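PDB 4EGU: histidine triad (HIT) protein from Clostridium difficile, which binds guanosine-5'-monophosphate and a zinc ion and probably acts, like other histidine triad proteins, as a nucleotide hydrolase or transferase. Local coordinates for residues Ser18-Val21 with Tyr22-Asp25; Tyr49-Leu52 with Ile53-Pro56; Asp61-Ser64 with His65-Val69; Leu111-Tyr114 with Glu115-Gln118. One frame throughout, in Å; residues are numbered along the deposited sequence. Where two conformers were deposited one is given.

Contact 1. Residues Ser18-Val21 with Tyr22-Asp25; sequences STKV and YEDD
Lys20 and Glu23 meet through their charged ends in a salt bridge on the exposed side of the strand. Lys20 NZ donates to Glu23 OE1 over 2.8 Å, and the acceptor uses its anti lone pair, the one pointing away from OE2. The lysine chain runs out extended and then bends at its third torsion (chi3 95°), which carries the ammonium group toward Glu23. It thereby crosses the extended glutamate chain at about a right angle. Glu23 OE2 has a second partner in Lys46, so the carboxylate sits between two lysines.

The methylenes also meet: Lys20 CD lies 3.7 Å from Glu23 CB.

A further polar pair lies within 22-25. Tyr22 OH donates to Asp24 OD2 over 2.7 Å; Asp24 OD2 lies in the plane of the Tyr22 ring, while the hydroxyl comes to it 46° out of the carboxylate plane. Asp24 OD2 is also held by His65, and the Tyr22 ring packs on Val69 and Ile73 of helix 61-77.

What brings Lys20 and Glu23 together is the backbone. Three residues apart on a regular strand, they would point to opposite faces, but Val21 and Tyr22 both face Ala29 and insert one extra residue. Val21, with helix-like psi (-31°), makes the irregular step. This is a classic beta bulge, set in the edge strand of the hairpin formed by strands 20-23 and 27-31.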
ATOM      1  N   SER A  18       8.282  21.397   5.900  1.00 17.46           N
ATOM      2  CA  SER A  18       7.874  20.107   6.413  1.00 16.55           C
ATOM      3  C   SER A  18       9.017  19.533   7.242  1.00 16.23           C
ATOM      4  O   SER A  18      10.153  20.033   7.211  1.00 18.82           O
ATOM      5  CB  SER A  18       7.538  19.154   5.268  1.00 17.73           C
ATOM      6  OG  SER A  18       8.685  18.839   4.504  1.00 19.03           O
ATOM      7  N   THR A  19       8.716  18.462   7.966  1.00 15.86           N
ATOM      8  CA  THR A  19       9.717  17.734   8.720  1.00 16.45           C
ATOM      9  C   THR A  19      10.118  16.509   7.907  1.00 15.23           C
ATOM     10  O   THR A  19       9.378  15.532   7.815  1.00 15.00           O
ATOM     11  CB  THR A  19       9.195  17.333  10.106  1.00 19.68           C
ATOM     12  OG1 THR A  19       8.858  18.511  10.845  1.00 22.93           O
ATOM     13  CG2 THR A  19      10.241  16.538  10.871  1.00 20.02           C
ATOM     14  N   LYS A  20      11.304  16.584   7.321  1.00 15.75           N
ATOM     15  CA  LYS A  20      11.789  15.609   6.361  1.00 16.63           C
ATOM     16  C   LYS A  20      12.366  14.369   7.022  1.00 15.57           C
ATOM     17  O   LYS A  20      13.156  14.443   7.965  1.00 20.03           O
ATOM     18  CB  LYS A  20      12.867  16.262   5.527  1.00 21.67           C
ATOM     19  CG  LYS A  20      13.281  15.448   4.357  1.00 23.34           C
ATOM     20  CD  LYS A  20      14.213  16.226   3.479  1.00 24.90           C
ATOM     21  CE  LYS A  20      15.634  15.907   3.822  1.00 24.43           C
ATOM     22  NZ  LYS A  20      16.517  16.500   2.810  1.00 22.77           N
ATOM     23  N   VAL A  21      11.961  13.230   6.505  1.00 11.22           N
ATOM     24  CA  VAL A  21      12.389  11.917   6.938  1.00 11.30           C
ATOM     25  C   VAL A  21      13.290  11.236   5.903  1.00 10.32           C
ATOM     26  O   VAL A  21      14.161  10.431   6.248  1.00 12.37           O
ATOM     27  CB  VAL A  21      11.108  11.055   7.190  1.00 12.66           C
ATOM     28  CG1 VAL A  21      11.461   9.621   7.520  1.00 14.10           C
ATOM     29  CG2 VAL A  21      10.272  11.683   8.291  1.00 13.36           C
ATOM     30  N   TYR A  22      13.061  11.535   4.630  1.00 10.00           N
ATOM     31  CA  TYR A  22      13.833  10.965   3.540  1.00  9.58           C
ATOM     32  C   TYR A  22      13.824  11.931   2.379  1.00  9.01           C
ATOM     33  O   TYR A  22      12.793  12.562   2.107  1.00  9.75           O
ATOM     34  CB  TYR A  22      13.209   9.642   3.083  1.00 10.23           C
ATOM     35  CG  TYR A  22      13.928   8.997   1.921  1.00  9.74           C
ATOM     36  CD1 TYR A  22      14.931   8.063   2.145  1.00 10.69           C
ATOM     37  CD2 TYR A  22      13.639   9.336   0.611  1.00  9.79           C
ATOM     38  CE1 TYR A  22      15.599   7.474   1.097  1.00 11.16           C
ATOM     39  CE2 TYR A  22      14.322   8.757  -0.454  1.00 10.10           C
ATOM     40  CZ  TYR A  22      15.316   7.820  -0.192  1.00 10.21           C
ATOM     41  OH  TYR A  22      16.015   7.193  -1.200  1.00 11.58           O
ATOM     42  N   GLU A  23      14.914  12.009   1.638  1.00  9.08           N
ATOM     43  CA  GLU A  23      14.885  12.675   0.352  1.00  9.44           C
ATOM     44  C   GLU A  23      15.954  12.098  -0.560  1.00  9.81           C
ATOM     45  O   GLU A  23      17.110  11.906  -0.146  1.00 11.60           O
ATOM     46  CB  GLU A  23      15.074  14.192   0.485  1.00  9.98           C
ATOM     47  CG  GLU A  23      14.735  14.948  -0.807  1.00 11.69           C
ATOM     48  CD  GLU A  23      14.892  16.458  -0.715  1.00 12.79           C
ATOM     49  OE1 GLU A  23      15.258  16.962   0.364  1.00 15.68           O
ATOM     50  OE2 GLU A  23      14.662  17.133  -1.741  1.00 14.49           O
ATOM     51  N   ASP A  24      15.587  11.894  -1.814  1.00  9.54           N
ATOM     52  CA  ASP A  24      16.531  11.648  -2.891  1.00  9.90           C
ATOM     53  C   ASP A  24      16.068  12.462  -4.104  1.00 10.69           C
ATOM     54  O   ASP A  24      15.257  13.397  -3.963  1.00 11.59           O
ATOM     55  CB  ASP A  24      16.738  10.138  -3.156  1.00 10.59           C
ATOM     56  CG  ASP A  24      15.503   9.420  -3.706  1.00 11.14           C
ATOM     57  OD1 ASP A  24      14.576  10.068  -4.200  1.00 11.46           O
ATOM     58  OD2 ASP A  24      15.506   8.157  -3.638  1.00 12.63           O
ATOM     59  N   ASP A  25      16.592  12.155  -5.286  1.00 10.99           N
ATOM     60  CA  ASP A  25      16.244  12.920  -6.475  1.00 12.33           C
ATOM     61  C   ASP A  25      14.804  12.755  -6.934  1.00 12.97           C
ATOM     62  O   ASP A  25      14.337  13.568  -7.718  1.00 15.98           O
ATOM     63  CB  ASP A  25      17.175  12.580  -7.642  1.00 13.46           C
ATOM     64  CG  ASP A  25      17.099  11.116  -8.075  1.00 14.72           C
ATOM     65  OD1 ASP A  25      16.769  10.237  -7.259  1.00 16.62           O
ATOM     66  OD2 ASP A  25      17.396  10.848  -9.260  1.00 19.58           O
TER

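Contact 2. Residues Tyr49-Leu52 with Ile53-Pro56; sequences YDSL and IDIP
The Tyr49 ring has Ile55 over one face: CG1 stands 4.0 Å from the ring centroid and only 18° off the normal, a CH-pi contact displaced slightly toward the rim. Pro56 CD reaches Tyr49 CE1 obliquely, at 4.0 Å. The ring is also engaged by Lys47 in a cation-pi contact, while its hydroxyl is bonded to Glu59. The second flat group is the carboxylate of Asp54, which Ser51 OG approaches from above, 42° out of the plane.

In that bond Ser51 OG donates to Asp54 OD2 at 2.8 Å. With OG placed between the serine's own backbone N and carbonyl carbon (chi1 76°), the hydroxyl faces the turn that follows, where Ile53 N also reaches it in a weak bond. Water 1 donates to Asp50 OD2 and to Asp54 OD2, linking two carboxylates whose nearest oxygens are 4.3 Å apart and probably easing their repulsion.

Two successive backbone bonds wind the turn. Asp54 N binds Ser51 O at 3.0 Å, and Ile55 N binds Leu52 O at 3.2 Å. Leu52 O takes a further bond from Asn71 of the second subunit, and Leu52 CD1 packs against Ile55 CD1 on the buried side.

Such consecutive three-residue steps are those of a short 3-10 turn within the loop between strand 39-45 and helix 61-77. Just before it, Asp50 OD1 is hydrogen-bonded to NE2 of the zinc ligand His48, which places Asp50 in the second shell of the metal.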
ATOM      1  N   TYR A  49       1.451  13.002  -9.635  1.00 10.06           N
ATOM      2  CA  TYR A  49       0.402  12.154 -10.183  1.00 10.75           C
ATOM      3  C   TYR A  49      -0.821  12.381  -9.310  1.00  9.81           C
ATOM      4  O   TYR A  49      -0.691  12.440  -8.084  1.00  9.87           O
ATOM      5  CB  TYR A  49       0.764  10.664 -10.095  1.00 11.72           C
ATOM      6  CG  TYR A  49       1.913  10.229 -10.912  1.00 12.64           C
ATOM      7  CD1 TYR A  49       1.725   9.898 -12.256  1.00 14.01           C
ATOM      8  CD2 TYR A  49       3.155  10.046 -10.343  1.00 14.02           C
ATOM      9  CE1 TYR A  49       2.755   9.437 -13.019  1.00 14.06           C
ATOM     10  CE2 TYR A  49       4.199   9.595 -11.105  1.00 15.61           C
ATOM     11  CZ  TYR A  49       3.995   9.285 -12.442  1.00 14.24           C
ATOM     12  OH  TYR A  49       5.054   8.822 -13.186  1.00 17.06           O
ATOM     13  N   ASP A  50      -2.014  12.481  -9.890  1.00 10.72           N
ATOM     14  CA  ASP A  50      -3.172  12.797  -9.083  1.00 11.24           C
ATOM     15  C   ASP A  50      -3.505  11.668  -8.086  1.00 10.38           C
ATOM     16  O   ASP A  50      -4.016  11.928  -7.010  1.00 11.51           O
ATOM     17  CB  ASP A  50      -4.421  13.030  -9.953  1.00 14.18           C
ATOM     18  CG  ASP A  50      -4.366  14.279 -10.818  1.00 17.70           C
ATOM     19  OD1 ASP A  50      -3.553  15.178 -10.579  1.00 18.39           O
ATOM     20  OD2 ASP A  50      -5.198  14.361 -11.751  1.00 20.82           O
ATOM     21  N   SER A  51      -3.251  10.419  -8.480  1.00 10.51           N
ATOM     22  CA  SER A  51      -3.630   9.235  -7.704  1.00  9.52           C
ATOM     23  C   SER A  51      -3.007   8.012  -8.355  1.00  9.31           C
ATOM     24  O   SER A  51      -2.466   8.085  -9.453  1.00  9.94           O
ATOM     25  CB  SER A  51      -5.148   9.043  -7.674  1.00 10.89           C
ATOM     26  OG  SER A  51      -5.627   8.534  -8.901  1.00 12.03           O
ATOM     27  N   LEU A  52      -3.141   6.869  -7.687  1.00  9.24           N
ATOM     28  CA  LEU A  52      -2.616   5.616  -8.195  1.00  9.34           C
ATOM     29  C   LEU A  52      -3.133   5.270  -9.596  1.00  9.34           C
ATOM     30  O   LEU A  52      -2.392   4.759 -10.435  1.00 10.03           O
ATOM     31  CB  LEU A  52      -2.946   4.498  -7.191  1.00  9.79           C
ATOM     32  CG  LEU A  52      -2.547   3.097  -7.586  1.00 10.44           C
ATOM     33  CD1 LEU A  52      -1.071   2.962  -7.819  1.00 11.87           C
ATOM     34  CD2 LEU A  52      -3.009   2.138  -6.500  1.00 12.14           C
ATOM     35  N   ILE A  53      -4.412   5.526  -9.858  1.00 10.12           N
ATOM     36  CA  ILE A  53      -4.962   5.173 -11.172  1.00 11.66           C
ATOM     37  C   ILE A  53      -4.454   6.058 -12.293  1.00 11.29           C
ATOM     38  O   ILE A  53      -4.669   5.726 -13.465  1.00 13.46           O
ATOM     39  CB  ILE A  53      -6.497   5.110 -11.200  1.00 12.59           C
ATOM     40  CG1 ILE A  53      -7.145   6.468 -10.944  1.00 13.42           C
ATOM     41  CG2 ILE A  53      -6.979   4.087 -10.250  1.00 14.52           C
ATOM     42  CD1 ILE A  53      -8.667   6.430 -11.157  1.00 15.57           C
ATOM     43  N   ASP A  54      -3.798   7.160 -11.963  1.00 11.16           N
ATOM     44  CA  ASP A  54      -3.248   8.063 -12.953  1.00 11.99           C
ATOM     45  C   ASP A  54      -1.793   7.742 -13.299  1.00 13.19           C
ATOM     46  O   ASP A  54      -1.211   8.406 -14.139  1.00 15.49           O
ATOM     47  CB  ASP A  54      -3.451   9.483 -12.471  1.00 13.63           C
ATOM     48  CG  ASP A  54      -4.940   9.812 -12.342  1.00 15.28           C
ATOM     49  OD1 ASP A  54      -5.640   9.787 -13.373  1.00 19.72           O
ATOM     50  OD2 ASP A  54      -5.418  10.073 -11.212  1.00 15.45           O
ATOM     51  N   ILE A  55      -1.237   6.698 -12.694  1.00 12.04           N
ATOM     52  CA  ILE A  55       0.119   6.284 -13.047  1.00 12.11           C
ATOM     53  C   ILE A  55       0.023   5.283 -14.209  1.00 11.53           C
ATOM     54  O   ILE A  55      -0.576   4.229 -14.044  1.00 12.38           O
ATOM     55  CB  ILE A  55       0.842   5.608 -11.874  1.00 11.41           C
ATOM     56  CG1 ILE A  55       0.865   6.462 -10.612  1.00 11.87           C
ATOM     57  CG2 ILE A  55       2.270   5.280 -12.300  1.00 11.66           C
ATOM     58  CD1 ILE A  55       1.404   5.682  -9.459  1.00 12.25           C
ATOM     59  N   PRO A  56       0.616   5.602 -15.368  1.00 12.66           N
ATOM     60  CA  PRO A  56       0.601   4.593 -16.438  1.00 13.64           C
ATOM     61  C   PRO A  56       1.359   3.347 -16.032  1.00 12.23           C
ATOM     62  O   PRO A  56       2.318   3.437 -15.257  1.00 11.84           O
ATOM     63  CB  PRO A  56       1.296   5.287 -17.613  1.00 16.93           C
ATOM     64  CG  PRO A  56       1.940   6.466 -17.063  1.00 19.19           C
ATOM     65  CD  PRO A  56       1.339   6.823 -15.749  1.00 13.28           C
TER
HETATM   66  O   HOH W   1      -7.257  12.343 -11.650  1.00 25.59           O

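Contact 3. Residues Asp61-Ser64 with His65-Val69; sequences DIVS and HIHVV
His67 turns its ring to Val63 through its first torsion (chi1 -79°), which sets CG beside the backbone N and opposite the carbonyl carbon and swings the ring back over the preceding turn of the helix. A second torsion of 74° then presents its edge to the Val63 carbonyl. Val63 CG1 runs alongside the ring, 3.7 Å from His67 ND1, both side chains pointing the same way.

Val63 O is therefore gripped twice by one residue. His67 N gives the usual helical bond at 3.0 Å, and His67 ND1 adds another at 2.9 Å from the opposite face of the carbonyl plane. The oxygen lies nearly in the imidazole plane, 9° out of it, so the ring is held in rotation as well as in place.

Helical bonds continue on either side, from His65 N to Asp61 O and from Val68 N to Ser64 O. On the sheet-facing side Ile66 folds its CG1 back over Ile62 O, at 3.3 Å, and Ile66 CD1 touches Ile62 CG1. His65 directs NE2 to Asp24, while one face of its ring is met by Val69 CG2 one turn on.

The helix packs against the sheet: Ile62 and Ile66 pack on strands 27-31 and 39-45, and His67 sets its ring edge-to-face with Tyr103 of strand 103-107. The same helix of the second subunit also packs here: Val63 on His67 of that subunit, His67 on its Val63, and Ser64 on its Ser64.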
ATOM      1  N   ASP A  61       7.058   1.748 -11.693  1.00 10.93           N
ATOM      2  CA  ASP A  61       8.269   1.608 -10.918  0.50 10.64           C
ATOM      3  C   ASP A  61       8.408   2.683  -9.838  1.00 10.37           C
ATOM      4  O   ASP A  61       9.131   2.469  -8.870  1.00 11.31           O
ATOM      5  CB  ASP A  61       9.522   1.555 -11.806  0.50 11.74           C
ATOM      6  CG  ASP A  61       9.638   2.728 -12.784  0.50 12.87           C
ATOM      7  OD1 ASP A  61       8.796   3.653 -12.792  0.50 14.96           O
ATOM      8  OD2 ASP A  61      10.609   2.714 -13.570  0.50 15.37           O
ATOM      9  N   ILE A  62       7.716   3.822  -9.958  1.00  9.98           N
ATOM     10  CA  ILE A  62       7.775   4.790  -8.867  1.00  9.84           C
ATOM     11  C   ILE A  62       7.238   4.161  -7.583  1.00  9.17           C
ATOM     12  O   ILE A  62       7.706   4.480  -6.484  1.00  9.62           O
ATOM     13  CB  ILE A  62       7.058   6.109  -9.231  1.00 11.71           C
ATOM     14  CG1 ILE A  62       7.307   7.178  -8.163  1.00 13.29           C
ATOM     15  CG2 ILE A  62       5.575   5.911  -9.433  1.00 11.40           C
ATOM     16  CD1 ILE A  62       8.765   7.532  -7.918  1.00 14.89           C
ATOM     17  N   VAL A  63       6.256   3.268  -7.701  1.00  9.24           N
ATOM     18  CA  VAL A  63       5.704   2.596  -6.521  1.00  9.06           C
ATOM     19  C   VAL A  63       6.737   1.630  -5.909  1.00  8.52           C
ATOM     20  O   VAL A  63       6.840   1.537  -4.681  1.00  8.66           O
ATOM     21  CB  VAL A  63       4.365   1.910  -6.852  1.00 10.39           C
ATOM     22  CG1 VAL A  63       3.843   1.127  -5.658  1.00 11.58           C
ATOM     23  CG2 VAL A  63       3.343   2.957  -7.285  1.00 12.78           C
ATOM     24  N   SER A  64       7.509   0.920  -6.721  1.00  8.68           N
ATOM     25  CA  SER A  64       8.553   0.071  -6.176  1.00  9.55           C
ATOM     26  C   SER A  64       9.617   0.925  -5.461  1.00  8.71           C
ATOM     27  O   SER A  64      10.059   0.558  -4.374  1.00  9.01           O
ATOM     28  CB  SER A  64       9.140  -0.859  -7.214  1.00 12.57           C
ATOM     29  OG  SER A  64       9.683  -0.159  -8.254  1.00 19.45           O
ATOM     30  N   HIS A  65       9.985   2.061  -6.054  1.00  9.46           N
ATOM     31  CA  HIS A  65      10.964   2.898  -5.397  1.00 10.08           C
ATOM     32  C   HIS A  65      10.425   3.431  -4.059  1.00  9.25           C
ATOM     33  O   HIS A  65      11.163   3.439  -3.063  1.00  9.15           O
ATOM     34  CB  HIS A  65      11.438   4.030  -6.291  1.00 11.26           C
ATOM     35  CG  HIS A  65      12.594   4.762  -5.693  1.00 12.22           C
ATOM     36  ND1 HIS A  65      13.783   4.151  -5.342  1.00 14.23           N
ATOM     37  CD2 HIS A  65      12.713   6.052  -5.318  1.00 12.32           C
ATOM     38  CE1 HIS A  65      14.597   5.053  -4.818  1.00 14.60           C
ATOM     39  NE2 HIS A  65      13.972   6.218  -4.803  1.00 13.01           N
ATOM     40  N   ILE A  66       9.163   3.839  -4.032  1.00  8.42           N
ATOM     41  CA  ILE A  66       8.549   4.248  -2.789  1.00  8.35           C
ATOM     42  C   ILE A  66       8.646   3.149  -1.733  1.00  7.72           C
ATOM     43  O   ILE A  66       8.889   3.436  -0.564  1.00  8.04           O
ATOM     44  CB  ILE A  66       7.105   4.695  -3.052  1.00  8.79           C
ATOM     45  CG1 ILE A  66       7.107   6.086  -3.715  1.00 10.44           C
ATOM     46  CG2 ILE A  66       6.249   4.660  -1.796  1.00  9.28           C
ATOM     47  CD1 ILE A  66       5.735   6.523  -4.244  1.00 13.84           C
ATOM     48  N   HIS A  67       8.430   1.894  -2.132  1.00  7.85           N
ATOM     49  CA  HIS A  67       8.508   0.784  -1.182  1.00  7.57           C
ATOM     50  C   HIS A  67       9.933   0.487  -0.698  1.00  7.47           C
ATOM     51  O   HIS A  67      10.107   0.125   0.462  1.00  7.93           O
ATOM     52  CB  HIS A  67       7.817  -0.450  -1.730  1.00  7.70           C
ATOM     53  CG  HIS A  67       6.318  -0.376  -1.602  1.00  8.04           C
ATOM     54  ND1 HIS A  67       5.514   0.422  -2.379  1.00  8.35           N
ATOM     55  CD2 HIS A  67       5.480  -0.971  -0.716  1.00  9.00           C
ATOM     56  CE1 HIS A  67       4.250   0.286  -1.976  1.00  9.16           C
ATOM     57  NE2 HIS A  67       4.202  -0.559  -0.969  1.00  9.58           N
ATOM     58  N   VAL A  68      10.947   0.645  -1.554  1.00  7.95           N
ATOM     59  CA  VAL A  68      12.322   0.578  -1.073  1.00  8.18           C
ATOM     60  C   VAL A  68      12.546   1.661   0.000  1.00  7.99           C
ATOM     61  O   VAL A  68      13.152   1.393   1.039  1.00  8.40           O
ATOM     62  CB  VAL A  68      13.327   0.712  -2.233  1.00  9.33           C
ATOM     63  CG1 VAL A  68      14.747   0.906  -1.687  1.00 11.09           C
ATOM     64  CG2 VAL A  68      13.237  -0.514  -3.128  1.00 10.83           C
ATOM     65  N   VAL A  69      12.054   2.873  -0.259  1.00  7.99           N
ATOM     66  CA  VAL A  69      12.176   3.967   0.701  1.00  8.07           C
ATOM     67  C   VAL A  69      11.477   3.626   2.025  1.00  7.43           C
ATOM     68  O   VAL A  69      12.047   3.858   3.090  1.00  8.01           O
ATOM     69  CB  VAL A  69      11.672   5.275   0.079  1.00  8.91           C
ATOM     70  CG1 VAL A  69      11.549   6.380   1.126  1.00  9.43           C
ATOM     71  CG2 VAL A  69      12.589   5.686  -1.072  1.00  9.97           C
TER

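Contact 4. Residues Leu111-Tyr114 with Glu115-Gln118; sequences LPNY and EAGQ
Gln118 reaches back along the chain to Asn113. Its side chain is extended beyond CG, and OE1 accepts the backbone N of Asn113 at 2.8 Å in an almost straight bond (172°). The backbone answers in the other direction: Gln118 N donates to Asn113 O at 3.1 Å. Asparagine and glutamine are thus tied twice, once by a side-chain oxygen and once by a carbonyl.

The asparagine side chain turns toward the other residues of the loop. With CG anti to the backbone N (chi1 -173°), Asn113 CG rests 3.5 Å from the methyl CB of Ala116, while OD1 takes a bond of 3.2 Å from Ala116 N, well above the amide plane. Water 2 donates to Asn113 OD1 and to Glu115 OE2, bridging two acceptor oxygens that could not bond each other.

The Tyr114 ring has Pro112 CG over one face, and Gln118 O comes obliquely to CD1 at 3.6 Å; the same oxygen receives a CA-H...O contact from Tyr114 CA. Gly117 N donates to Tyr114 O at 2.9 Å, and the positive phi of Gly117 (102°) lets the chain reverse toward Pro112. Asn113 itself is the centre of an inverse gamma turn.

This compact loop follows strand 103-107 and lies beside strand 84-90, whose Arg85 binds Pro112 O. Across the dimer interface Tyr114 stacks on Tyr114 of the second subunit, and Glu115 OE1 meets the Tyr114 hydroxyl and Arg85 of that subunit.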
ATOM      1  N   LEU A 111      -1.224  -1.260  15.956  1.00 11.51           N
ATOM      2  CA  LEU A 111      -2.247  -0.489  15.261  1.00 11.75           C
ATOM      3  C   LEU A 111      -3.601  -1.180  15.322  1.00 14.13           C
ATOM      4  O   LEU A 111      -3.677  -2.400  15.248  1.00 17.38           O
ATOM      5  CB  LEU A 111      -1.855  -0.295  13.800  1.00 11.62           C
ATOM      6  CG  LEU A 111      -0.558   0.458  13.568  1.00 11.13           C
ATOM      7  CD1 LEU A 111      -0.125   0.300  12.119  1.00 12.60           C
ATOM      8  CD2 LEU A 111      -0.709   1.932  13.922  1.00 12.58           C
ATOM      9  N   PRO A 112      -4.689  -0.400  15.465  1.00 13.19           N
ATOM     10  CA  PRO A 112      -6.031  -0.991  15.359  1.00 14.40           C
ATOM     11  C   PRO A 112      -6.371  -1.355  13.906  1.00 12.88           C
ATOM     12  O   PRO A 112      -5.826  -0.751  13.004  1.00 14.27           O
ATOM     13  CB  PRO A 112      -6.934   0.142  15.842  1.00 16.46           C
ATOM     14  CG  PRO A 112      -6.200   1.367  15.439  1.00 17.95           C
ATOM     15  CD  PRO A 112      -4.757   1.058  15.679  1.00 15.24           C
ATOM     16  N   ASN A 113      -7.303  -2.287  13.695  1.00 12.18           N
ATOM     17  CA  ASN A 113      -7.844  -2.552  12.364  1.00 12.07           C
ATOM     18  C   ASN A 113      -8.980  -1.570  12.125  1.00 11.55           C
ATOM     19  O   ASN A 113     -10.140  -1.837  12.421  1.00 11.54           O
ATOM     20  CB  ASN A 113      -8.329  -3.995  12.208  1.00 12.36           C
ATOM     21  CG  ASN A 113      -8.725  -4.315  10.782  1.00 12.32           C
ATOM     22  OD1 ASN A 113      -9.026  -3.415   9.991  1.00 13.77           O
ATOM     23  ND2 ASN A 113      -8.754  -5.592  10.450  1.00 13.88           N
ATOM     24  N   TYR A 114      -8.605  -0.393  11.644  1.00 11.99           N
ATOM     25  CA  TYR A 114      -9.542   0.696  11.493  1.00 11.76           C
ATOM     26  C   TYR A 114     -10.746   0.299  10.632  1.00 12.49           C
ATOM     27  O   TYR A 114     -11.880   0.659  10.919  1.00 12.60           O
ATOM     28  CB  TYR A 114      -8.854   1.867  10.839  1.00 13.24           C
ATOM     29  CG  TYR A 114      -7.850   2.567  11.691  1.00 14.36           C
ATOM     30  CD1 TYR A 114      -8.293   3.370  12.724  1.00 16.23           C
ATOM     31  CD2 TYR A 114      -6.484   2.471  11.460  1.00 16.27           C
ATOM     32  CE1 TYR A 114      -7.435   4.045  13.521  1.00 19.30           C
ATOM     33  CE2 TYR A 114      -5.592   3.162  12.271  1.00 18.87           C
ATOM     34  CZ  TYR A 114      -6.092   3.941  13.302  1.00 19.95           C
ATOM     35  OH  TYR A 114      -5.242   4.641  14.124  1.00 23.06           O
ATOM     36  N   GLU A 115     -10.508  -0.398   9.514  1.00 12.45           N
ATOM     37  CA  GLU A 115     -11.599  -0.689   8.585  1.00 13.77           C
ATOM     38  C   GLU A 115     -12.532  -1.762   9.127  1.00 13.58           C
ATOM     39  O   GLU A 115     -13.650  -1.895   8.652  1.00 16.31           O
ATOM     40  CB  GLU A 115     -11.061  -1.052   7.203  1.00 14.53           C
ATOM     41  CG  GLU A 115     -10.421   0.116   6.474  1.00 14.74           C
ATOM     42  CD  GLU A 115      -9.006   0.433   6.904  1.00 12.92           C
ATOM     43  OE1 GLU A 115      -8.537   1.460   6.403  1.00 14.18           O
ATOM     44  OE2 GLU A 115      -8.372  -0.312   7.688  1.00 14.29           O
ATOM     45  N   ALA A 116     -12.088  -2.524  10.123  1.00 12.23           N
ATOM     46  CA  ALA A 116     -12.977  -3.443  10.856  1.00 12.98           C
ATOM     47  C   ALA A 116     -13.702  -2.749  12.028  1.00 13.87           C
ATOM     48  O   ALA A 116     -14.465  -3.392  12.750  1.00 17.43           O
ATOM     49  CB  ALA A 116     -12.198  -4.604  11.357  1.00 14.56           C
ATOM     50  N   GLY A 117     -13.483  -1.450  12.192  1.00 12.53           N
ATOM     51  CA  GLY A 117     -14.160  -0.663  13.220  1.00 13.20           C
ATOM     52  C   GLY A 117     -13.335  -0.359  14.465  1.00 12.25           C
ATOM     53  O   GLY A 117     -13.776   0.402  15.305  1.00 12.97           O
ATOM     54  N   GLN A 118     -12.170  -0.964  14.623  1.00 12.53           N
ATOM     55  CA  GLN A 118     -11.344  -0.722  15.798  1.00 13.22           C
ATOM     56  C   GLN A 118     -10.702   0.647  15.738  1.00 13.63           C
ATOM     57  O   GLN A 118     -10.285   1.083  14.684  1.00 17.11           O
ATOM     58  CB  GLN A 118     -10.246  -1.768  15.899  1.00 13.90           C
ATOM     59  CG  GLN A 118     -10.729  -3.168  15.922  1.00 15.70           C
ATOM     60  CD  GLN A 118      -9.590  -4.152  16.028  1.00 15.78           C
ATOM     61  OE1 GLN A 118      -8.439  -3.847  15.716  1.00 16.53           O
ATOM     62  NE2 GLN A 118      -9.899  -5.343  16.466  1.00 19.45           N
TER
HETATM   63  O   HOH W   2      -7.812  -3.008   7.504  1.00 14.18           O

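The helix of contact 3 is the hub of the set. It touches contact 1 through Asp24 OD2, 2.7 Å from His65 NE2 in a probable hydrogen bond, and through Tyr22, whose CZ lies 3.6 Å from Val69 CG2; it touches contact 2 through Ile55, whose CD1 is 4.0 Å from Val63 CG2. Contact 4 stands apart, its nearest atoms about 14 Å from those of contacts 2 and 3, yet all three meet the second subunit. Relative to the sites, the Asp50 side chain is about 7 Å from the zinc ion, whereas the side chains of Val21 and Glu115 lie about 9 Å and 11 Å from the bound GMP. The Ile66 side chain is about 7 Å from that of His102, the predicted nucleophile.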